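Local coordinates for protein cellulase (Bacillus sp. BG-CS10, PDB 5E0C) that probably hydrolyses internal beta-1,4-glucosidic bonds of cellulose and related beta-glucans, as a family 5 glycoside hydrolase with appended carbohydrate-binding domains, at residues D9-V14 with G264-L269; V191-E196 with I220-Y225; T197-D202 with I250-R255. All coordinates share one frame; numbering follows the deposited sequence.

Contact 1: D9-V14 with G264-L269; sequences DIQSYV and GIPVVL
Ile10, Gln11 and Val14, on one side of helix 9-17, rest against Pro266 and the residues around it, where the chain runs into strand 267-272 of the (beta/alpha)8 barrel; the N-terminal helix thus covers the barrel where this strand begins. Ile10 meets the proline ring at about a right angle, with CG1 3.9 Å from Pro266 CG and the CG2 branch near Pro266 CD. The Gln11 chain is extended beyond CG and carries its amide to Gly264, NE2 lying 3.4 Å from Gly264 CA in a van der Waals contact. Gly264 has no side chain, which leaves its CA accessible to this amide. With positive phi (84°), it is also the C' residue of the Schellman motif that ends helix 243-261. An alanine in place of Gln11 would remove the amide and is likely to leave a gap beside Gly264 CA. One turn further on, Val14 spreads its two methyls over different partners. CG2 sits 3.7 Å from Pro266 CB, whereas CG1, anti to the backbone N (chi1 170°), reaches past the proline to the strand and stops 3.8 Å from Val268 CG2.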
loop_
_atom_site.group_PDB
_atom_site.type_symbol
_atom_site.label_atom_id
_atom_site.label_comp_id
_atom_site.label_asym_id
_atom_site.label_seq_id
_atom_site.Cartn_x
_atom_site.Cartn_y
_atom_site.Cartn_z
ATOM N N ASP A 9 -19.479 22.627 -6.296
ATOM C CA ASP A 9 -19.973 21.794 -5.198
ATOM C C ASP A 9 -19.329 20.405 -5.158
ATOM O O ASP A 9 -19.002 19.897 -4.086
ATOM C CB ASP A 9 -21.490 21.629 -5.287
ATOM C CG ASP A 9 -22.230 22.944 -5.160
ATOM O OD1 ASP A 9 -21.567 23.974 -4.916
ATOM O OD2 ASP A 9 -23.474 22.947 -5.299
ATOM N N ILE A 10 -19.156 19.786 -6.323
ATOM C CA ILE A 10 -18.684 18.415 -6.348
ATOM C C ILE A 10 -17.210 18.379 -5.921
ATOM O O ILE A 10 -16.763 17.427 -5.269
ATOM C CB ILE A 10 -18.896 17.755 -7.741
ATOM C CG1 ILE A 10 -18.595 16.255 -7.675
ATOM C CG2 ILE A 10 -18.077 18.444 -8.829
ATOM C CD1 ILE A 10 -19.414 15.529 -6.651
ATOM N N GLN A 11 -16.482 19.445 -6.240
ATOM C CA GLN A 11 -15.084 19.573 -5.846
ATOM C C GLN A 11 -14.936 19.818 -4.347
ATOM O O GLN A 11 -13.986 19.330 -3.728
ATOM C CB GLN A 11 -14.402 20.698 -6.636
ATOM C CG GLN A 11 -14.172 20.334 -8.092
ATOM C CD GLN A 11 -13.457 21.417 -8.881
ATOM O OE1 GLN A 11 -13.804 22.600 -8.798
ATOM N NE2 GLN A 11 -12.452 21.012 -9.658
ATOM N N SER A 12 -15.873 20.569 -3.769
ATOM C CA SER A 12 -15.865 20.818 -2.331
ATOM C C SER A 12 -16.195 19.544 -1.590
ATOM O O SER A 12 -15.620 19.252 -0.564
ATOM C CB SER A 12 -16.869 21.903 -1.949
ATOM O OG SER A 12 -16.650 23.056 -2.728
ATOM N N TYR A 13 -17.165 18.817 -2.118
ATOM C CA TYR A 13 -17.555 17.515 -1.622
ATOM C C TYR A 13 -16.335 16.580 -1.544
ATOM O O TYR A 13 -15.978 16.055 -0.464
ATOM C CB TYR A 13 -18.652 16.972 -2.550
ATOM C CG TYR A 13 -19.224 15.621 -2.212
ATOM C CD1 TYR A 13 -18.567 14.463 -2.592
ATOM C CD2 TYR A 13 -20.437 15.503 -1.546
ATOM C CE1 TYR A 13 -19.079 13.229 -2.300
ATOM C CE2 TYR A 13 -20.965 14.264 -1.252
ATOM C CZ TYR A 13 -20.275 13.130 -1.628
ATOM O OH TYR A 13 -20.780 11.881 -1.355
ATOM N N VAL A 14 -15.660 16.406 -2.679
ATOM C CA VAL A 14 -14.520 15.490 -2.719
ATOM C C VAL A 14 -13.350 15.995 -1.857
ATOM O O VAL A 14 -12.647 15.195 -1.227
ATOM C CB VAL A 14 -14.047 15.242 -4.175
ATOM C CG1 VAL A 14 -12.720 14.505 -4.201
ATOM C CG2 VAL A 14 -15.097 14.448 -4.933
ATOM N N GLY A 264 -12.125 20.428 -13.885
ATOM C CA GLY A 264 -13.244 20.473 -12.962
ATOM C C GLY A 264 -13.798 19.115 -12.567
ATOM O O GLY A 264 -14.838 19.023 -11.916
ATOM N N ILE A 265 -13.120 18.045 -12.961
ATOM C CA ILE A 265 -13.543 16.721 -12.524
ATOM C C ILE A 265 -12.683 16.269 -11.352
ATOM O O ILE A 265 -11.485 16.066 -11.498
ATOM C CB ILE A 265 -13.469 15.693 -13.663
ATOM C CG1 ILE A 265 -14.439 16.096 -14.778
ATOM C CG2 ILE A 265 -13.790 14.296 -13.125
ATOM C CD1 ILE A 265 -14.487 15.148 -15.927
ATOM N N PRO A 266 -13.294 16.143 -10.171
ATOM C CA PRO A 266 -12.501 15.772 -8.999
ATOM C C PRO A 266 -12.082 14.303 -9.043
ATOM O O PRO A 266 -12.769 13.457 -9.623
ATOM C CB PRO A 266 -13.439 16.072 -7.824
ATOM C CG PRO A 266 -14.808 16.021 -8.397
ATOM C CD PRO A 266 -14.718 16.354 -9.855
ATOM N N VAL A 267 -10.931 14.024 -8.448
ATOM C CA VAL A 267 -10.363 12.698 -8.478
ATOM C C VAL A 267 -10.241 12.123 -7.068
ATOM O O VAL A 267 -9.706 12.773 -6.154
ATOM C CB VAL A 267 -8.971 12.698 -9.138
ATOM C CG1 VAL A 267 -8.340 11.291 -9.081
ATOM C CG2 VAL A 267 -9.050 13.242 -10.566
ATOM N N VAL A 268 -10.753 10.908 -6.898
ATOM C CA VAL A 268 -10.472 10.122 -5.713
ATOM C C VAL A 268 -9.500 8.971 -6.055
ATOM O O VAL A 268 -9.743 8.108 -6.943
ATOM C CB VAL A 268 -11.765 9.566 -5.074
ATOM C CG1 VAL A 268 -11.440 8.680 -3.872
ATOM C CG2 VAL A 268 -12.668 10.708 -4.661
ATOM N N LEU A 269 -8.371 9.005 -5.360
ATOM C CA LEU A 269 -7.459 7.880 -5.308
ATOM C C LEU A 269 -8.080 6.859 -4.361
ATOM O O LEU A 269 -7.799 6.864 -3.168
ATOM C CB LEU A 269 -6.080 8.323 -4.830
ATOM C CG LEU A 269 -4.959 7.295 -4.836
ATOM C CD1 LEU A 269 -4.813 6.683 -6.224
ATOM C CD2 LEU A 269 -3.664 7.949 -4.388
#

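Contact 2: V191-E196 with I220-Y225; sequences VLPTLE and IATVHY
Val191 and Thr222 meet at the tight end of a parallel strand pair, in the beta-alpha-beta unit of strand 190-193, helix 201-214 and strand 219-225, which supplies the fifth and sixth strands of the TIM barrel. Val191 CG1 comes within 3.5 Å of Thr222 CB, the two side chains crossing at about a right angle, and Val191 CG2 lies 4.1 Å from Ile220 CD1. Two backbone bonds join the strands here: Leu192 N donates almost linearly to Ile220 O at 2.8 Å, and Thr222 N donates to Leu192 O at 2.9 Å from 36° out of the carbonyl plane. Thr222 CG2 packs on Pro193 CA at 3.5 Å. Its OG1, anti to the backbone N (chi1 -175°), hydrogen-bonds instead to Val268 O of the next strand. The strands cross at 44° and part after Pro193, where Thr194 N is 3.5 Å from Thr222 O and the pairing gives way to side-chain contact. Thr194 OG1, which bonds to Ala198 O, touches Val223 CG1 at 3.6 Å. Beyond it, His224 ND1 is hydrogen-bonded to Glu149 OE2, and its side chain touches Glu271. As in other family 5 enzymes, Glu149, in the Asn-Glu-Pro signature after strand 142-145, is probably the acid/base, and Glu271, near the end of strand 267-272, the nucleophile. Leu192 faces outward onto helices 161-181 and 201-214, while strand 267-272 flanks strand 219-225 on its other edge.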
loop_
_atom_site.group_PDB
_atom_site.type_symbol
_atom_site.label_atom_id
_atom_site.label_comp_id
_atom_site.label_asym_id
_atom_site.label_seq_id
_atom_site.Cartn_x
_atom_site.Cartn_y
_atom_site.Cartn_z
ATOM N N VAL A 191 -19.130 7.529 -8.591
ATOM C CA VAL A 191 -17.692 7.404 -8.763
ATOM C C VAL A 191 -17.403 6.415 -9.882
ATOM O O VAL A 191 -17.872 5.276 -9.851
ATOM C CB VAL A 191 -17.007 6.937 -7.449
ATOM C CG1 VAL A 191 -15.494 6.915 -7.606
ATOM C CG2 VAL A 191 -17.410 7.837 -6.296
ATOM N N LEU A 192 -16.629 6.844 -10.868
ATOM C CA LEU A 192 -16.385 6.029 -12.043
ATOM C C LEU A 192 -14.906 5.777 -12.245
ATOM O O LEU A 192 -14.090 6.703 -12.199
ATOM C CB LEU A 192 -16.977 6.693 -13.287
ATOM C CG LEU A 192 -18.453 7.067 -13.202
ATOM C CD1 LEU A 192 -18.848 7.837 -14.438
ATOM C CD2 LEU A 192 -19.316 5.834 -13.044
ATOM N N PRO A 193 -14.557 4.511 -12.474
ATOM C CA PRO A 193 -13.160 4.097 -12.634
ATOM C C PRO A 193 -12.651 4.135 -14.068
ATOM O O PRO A 193 -13.424 3.985 -15.012
ATOM C CB PRO A 193 -13.178 2.654 -12.133
ATOM C CG PRO A 193 -14.568 2.161 -12.573
ATOM C CD PRO A 193 -15.479 3.359 -12.372
ATOM N N THR A 194 -11.349 4.322 -14.216
ATOM C CA THR A 194 -10.682 3.946 -15.439
ATOM C C THR A 194 -10.627 2.422 -15.477
ATOM O O THR A 194 -10.963 1.754 -14.497
ATOM C CB THR A 194 -9.252 4.506 -15.530
ATOM O OG1 THR A 194 -8.530 4.159 -14.340
ATOM C CG2 THR A 194 -9.265 6.023 -15.691
ATOM N N LEU A 195 -10.204 1.874 -16.609
ATOM C CA LEU A 195 -10.040 0.432 -16.734
ATOM C C LEU A 195 -8.929 -0.021 -15.807
ATOM O O LEU A 195 -7.846 0.560 -15.810
ATOM C CB LEU A 195 -9.722 0.039 -18.182
ATOM C CG LEU A 195 -9.776 -1.450 -18.546
ATOM C CD1 LEU A 195 -11.202 -1.978 -18.469
ATOM C CD2 LEU A 195 -9.186 -1.684 -19.936
ATOM N N GLU A 196 -9.211 -1.055 -15.012
ATOM C CA GLU A 196 -8.283 -1.570 -14.000
ATOM C C GLU A 196 -7.889 -0.494 -12.993
ATOM O O GLU A 196 -6.870 -0.621 -12.326
ATOM C CB GLU A 196 -7.019 -2.142 -14.660
ATOM C CG GLU A 196 -7.305 -3.170 -15.738
ATOM C CD GLU A 196 -6.056 -3.840 -16.268
ATOM O OE1 GLU A 196 -5.000 -3.700 -15.622
ATOM O OE2 GLU A 196 -6.136 -4.515 -17.323
ATOM N N ILE A 220 -17.423 11.697 -10.125
ATOM C CA ILE A 220 -16.077 11.686 -9.583
ATOM C C ILE A 220 -15.261 10.633 -10.306
ATOM O O ILE A 220 -15.733 9.522 -10.492
ATOM C CB ILE A 220 -16.076 11.378 -8.072
ATOM C CG1 ILE A 220 -16.992 12.343 -7.322
ATOM C CG2 ILE A 220 -14.667 11.416 -7.518
ATOM C CD1 ILE A 220 -17.342 11.873 -5.948
ATOM N N ALA A 221 -14.049 10.980 -10.723
ATOM C CA ALA A 221 -13.175 10.008 -11.354
ATOM C C ALA A 221 -12.374 9.286 -10.279
ATOM O O ALA A 221 -12.014 9.886 -9.275
ATOM C CB ALA A 221 -12.231 10.686 -12.376
ATOM N N THR A 222 -12.113 7.999 -10.472
ATOM C CA THR A 222 -11.293 7.300 -9.504
ATOM C C THR A 222 -10.211 6.438 -10.118
ATOM O O THR A 222 -10.431 5.743 -11.124
ATOM C CB THR A 222 -12.127 6.401 -8.570
ATOM O OG1 THR A 222 -11.261 5.854 -7.574
ATOM C CG2 THR A 222 -12.817 5.249 -9.332
ATOM N N VAL A 223 -9.040 6.479 -9.485
ATOM C CA VAL A 223 -7.950 5.582 -9.869
ATOM C C VAL A 223 -7.323 4.982 -8.610
ATOM O O VAL A 223 -7.645 5.402 -7.487
ATOM C CB VAL A 223 -6.860 6.305 -10.701
ATOM C CG1 VAL A 223 -7.380 6.665 -12.101
ATOM C CG2 VAL A 223 -6.348 7.543 -9.972
ATOM N N HIS A 224 -6.446 3.994 -8.799
ATOM C CA HIS A 224 -5.724 3.369 -7.694
ATOM C C HIS A 224 -4.234 3.487 -7.966
ATOM O O HIS A 224 -3.834 3.611 -9.124
ATOM C CB HIS A 224 -6.110 1.884 -7.521
ATOM C CG HIS A 224 -7.525 1.665 -7.089
ATOM N ND1 HIS A 224 -8.091 0.403 -7.004
ATOM C CD2 HIS A 224 -8.499 2.523 -6.710
ATOM C CE1 HIS A 224 -9.333 0.501 -6.593
ATOM N NE2 HIS A 224 -9.615 1.785 -6.409
ATOM N N TYR A 225 -3.418 3.444 -6.913
ATOM C CA TYR A 225 -1.966 3.554 -7.058
ATOM C C TYR A 225 -1.215 2.840 -5.941
ATOM O O TYR A 225 -1.414 3.124 -4.773
ATOM C CB TYR A 225 -1.537 5.021 -7.092
ATOM C CG TYR A 225 -0.074 5.229 -7.445
ATOM C CD1 TYR A 225 0.385 5.032 -8.744
ATOM C CD2 TYR A 225 0.843 5.629 -6.483
ATOM C CE1 TYR A 225 1.723 5.224 -9.076
ATOM C CE2 TYR A 225 2.174 5.830 -6.802
ATOM C CZ TYR A 225 2.610 5.629 -8.100
ATOM O OH TYR A 225 3.934 5.830 -8.410
#

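Contact 3: T197-D202 with I250-R255; sequences TATSQD and IDTFNR
Thr199 O accepts two hydrogen bonds from the same guanidinium group, from Arg255 NE at 2.9 Å and from Arg255 NH2 at 3.0 Å. The oxygen lies at the edge of the guanidinium, in its plane, but NH2 stands 64° out of the carbonyl plane and makes the more bent bond. NH2 also donates to Thr199 OG1 at 3.1 Å; NE and NH2 together thus grip Thr199 side-on, which should restrict rotation of the guanidinium. A bend at chi3 (-59°) lays the guanidinium back over its own helix, with Thr252 CA 3.7 Å above one face. Arg255 belongs to helix 243-261 and Thr199 to the loop that leaves strand 190-193, so the contact links consecutive beta-alpha units on the outside of the TIM barrel. Ser200 follows as the N-cap residue of helix 201-214, whose Leu204 also touches Arg255. The Thr252 methyl CG2 crosses the Thr199 side chain at about a right angle, 3.2 Å from Thr199 OG1 and 3.7 Å from Thr199 CB. Thr252 OG1 is hydrogen-bonded to Asp248 O of its own helix. Gln201 runs alongside the aliphatic part of Arg255 in the opposite direction, its amide plane perpendicular to the guanidinium.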
loop_
_atom_site.group_PDB
_atom_site.type_symbol
_atom_site.label_atom_id
_atom_site.label_comp_id
_atom_site.label_asym_id
_atom_site.label_seq_id
_atom_site.Cartn_x
_atom_site.Cartn_y
_atom_site.Cartn_z
ATOM N N THR A 197 -8.710 0.551 -12.884
ATOM C CA THR A 197 -8.355 1.784 -12.174
ATOM C C THR A 197 -6.906 2.218 -12.419
ATOM O O THR A 197 -6.259 2.738 -11.525
ATOM C CB THR A 197 -8.572 1.663 -10.646
ATOM O OG1 THR A 197 -7.768 0.595 -10.117
ATOM C CG2 THR A 197 -10.038 1.410 -10.325
ATOM N N ALA A 198 -6.399 2.000 -13.627
ATOM C CA ALA A 198 -5.039 2.412 -13.965
ATOM C C ALA A 198 -4.980 3.856 -14.489
ATOM O O ALA A 198 -6.013 4.502 -14.684
ATOM C CB ALA A 198 -4.440 1.454 -14.982
ATOM N N THR A 199 -3.767 4.345 -14.740
ATOM C CA THR A 199 -3.553 5.778 -14.960
ATOM C C THR A 199 -2.838 6.151 -16.253
ATOM O O THR A 199 -2.294 7.249 -16.360
ATOM C CB THR A 199 -2.722 6.386 -13.826
ATOM O OG1 THR A 199 -1.387 5.864 -13.896
ATOM C CG2 THR A 199 -3.346 6.076 -12.466
ATOM N N SER A 200 -2.815 5.252 -17.229
ATOM C CA SER A 200 -2.222 5.597 -18.512
ATOM C C SER A 200 -3.139 6.593 -19.219
ATOM O O SER A 200 -4.367 6.552 -19.057
ATOM C CB SER A 200 -2.004 4.357 -19.374
ATOM O OG SER A 200 -3.234 3.922 -19.920
ATOM N N GLN A 201 -2.534 7.481 -19.998
ATOM C CA GLN A 201 -3.251 8.561 -20.652
ATOM C C GLN A 201 -4.501 8.119 -21.426
ATOM O O GLN A 201 -5.544 8.773 -21.347
ATOM C CB GLN A 201 -2.301 9.302 -21.587
ATOM C CG GLN A 201 -2.890 10.553 -22.172
ATOM C CD GLN A 201 -3.477 11.465 -21.113
ATOM O OE1 GLN A 201 -4.689 11.725 -21.107
ATOM N NE2 GLN A 201 -2.625 11.972 -20.218
ATOM N N ASP A 202 -4.412 7.015 -22.159
ATOM C CA ASP A 202 -5.551 6.550 -22.950
ATOM C C ASP A 202 -6.751 6.187 -22.069
ATOM O O ASP A 202 -7.903 6.478 -22.412
ATOM C CB ASP A 202 -5.155 5.347 -23.813
ATOM C CG ASP A 202 -6.308 4.835 -24.667
ATOM O OD1 ASP A 202 -6.676 5.520 -25.647
ATOM O OD2 ASP A 202 -6.850 3.749 -24.362
ATOM N N ILE A 250 5.226 11.558 -9.719
ATOM C CA ILE A 250 5.013 12.861 -10.358
ATOM C C ILE A 250 4.331 12.749 -11.730
ATOM O O ILE A 250 3.322 13.405 -11.973
ATOM C CB ILE A 250 6.335 13.623 -10.511
ATOM C CG1 ILE A 250 6.843 14.101 -9.142
ATOM C CG2 ILE A 250 6.166 14.805 -11.462
ATOM C CD1 ILE A 250 8.210 14.773 -9.192
ATOM N N ASP A 251 4.869 11.906 -12.610
ATOM C CA ASP A 251 4.284 11.681 -13.929
ATOM C C ASP A 251 2.835 11.208 -13.823
ATOM O O ASP A 251 1.933 11.739 -14.516
ATOM C CB ASP A 251 5.106 10.656 -14.731
ATOM C CG ASP A 251 6.519 11.132 -15.027
ATOM O OD1 ASP A 251 6.786 12.342 -14.893
ATOM O OD2 ASP A 251 7.366 10.300 -15.412
ATOM N N THR A 252 2.605 10.215 -12.959
ATOM C CA THR A 252 1.267 9.642 -12.845
ATOM C C THR A 252 0.245 10.713 -12.476
ATOM O O THR A 252 -0.788 10.888 -13.153
ATOM C CB THR A 252 1.216 8.509 -11.793
ATOM O OG1 THR A 252 2.136 7.478 -12.159
ATOM C CG2 THR A 252 -0.177 7.920 -11.702
ATOM N N PHE A 253 0.523 11.454 -11.407
ATOM C CA PHE A 253 -0.518 12.352 -10.946
ATOM C C PHE A 253 -0.520 13.693 -11.684
ATOM O O PHE A 253 -1.484 14.450 -11.598
ATOM C CB PHE A 253 -0.417 12.482 -9.439
ATOM C CG PHE A 253 -0.838 11.223 -8.740
ATOM C CD1 PHE A 253 -2.182 10.886 -8.663
ATOM C CD2 PHE A 253 0.106 10.333 -8.242
ATOM C CE1 PHE A 253 -2.589 9.710 -8.064
ATOM C CE2 PHE A 253 -0.294 9.138 -7.635
ATOM C CZ PHE A 253 -1.647 8.825 -7.546
ATOM N N ASN A 254 0.519 13.953 -12.465
ATOM C CA ASN A 254 0.429 15.024 -13.450
ATOM C C ASN A 254 -0.612 14.662 -14.506
ATOM O O ASN A 254 -1.497 15.462 -14.812
ATOM C CB ASN A 254 1.778 15.290 -14.115
ATOM C CG ASN A 254 2.624 16.259 -13.334
ATOM O OD1 ASN A 254 2.160 16.842 -12.354
ATOM N ND2 ASN A 254 3.875 16.440 -13.758
ATOM N N ARG A 255 -0.511 13.455 -15.059
ATOM C CA ARG A 255 -1.507 13.033 -16.031
ATOM C C ARG A 255 -2.903 13.108 -15.439
ATOM O O ARG A 255 -3.823 13.667 -16.049
ATOM C CB ARG A 255 -1.239 11.613 -16.515
ATOM C CG ARG A 255 0.050 11.444 -17.265
ATOM C CD ARG A 255 0.056 10.118 -18.001
ATOM N NE ARG A 255 -0.106 8.974 -17.104
ATOM C CZ ARG A 255 0.908 8.340 -16.525
ATOM N NH1 ARG A 255 2.150 8.750 -16.745
ATOM N NH2 ARG A 255 0.687 7.297 -15.728
#

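Overall arrangement
All three contacts lie on one side of the chain's centre and follow the fifth to seventh strands of the catalytic barrel. Their segments run 9-14, 191-196, 197-202, 220-225, 250-255 and 264-269, so contact 1 encloses the other two while contacts 2 and 3 interleave. The centres of contact 1 and contact 2 are about 13 Å apart. Contact 3 has its centre about 11 Å from that of contact 2 and about 17 Å from that of contact 1. Contact 1 sets the N-terminal helix at the start of strand 267-272, contact 2 lies within the barrel wall on the neighbouring strand 219-225, and contact 3 lies between the start of helix 201-214 and helix 243-261, which leads on to contact 1.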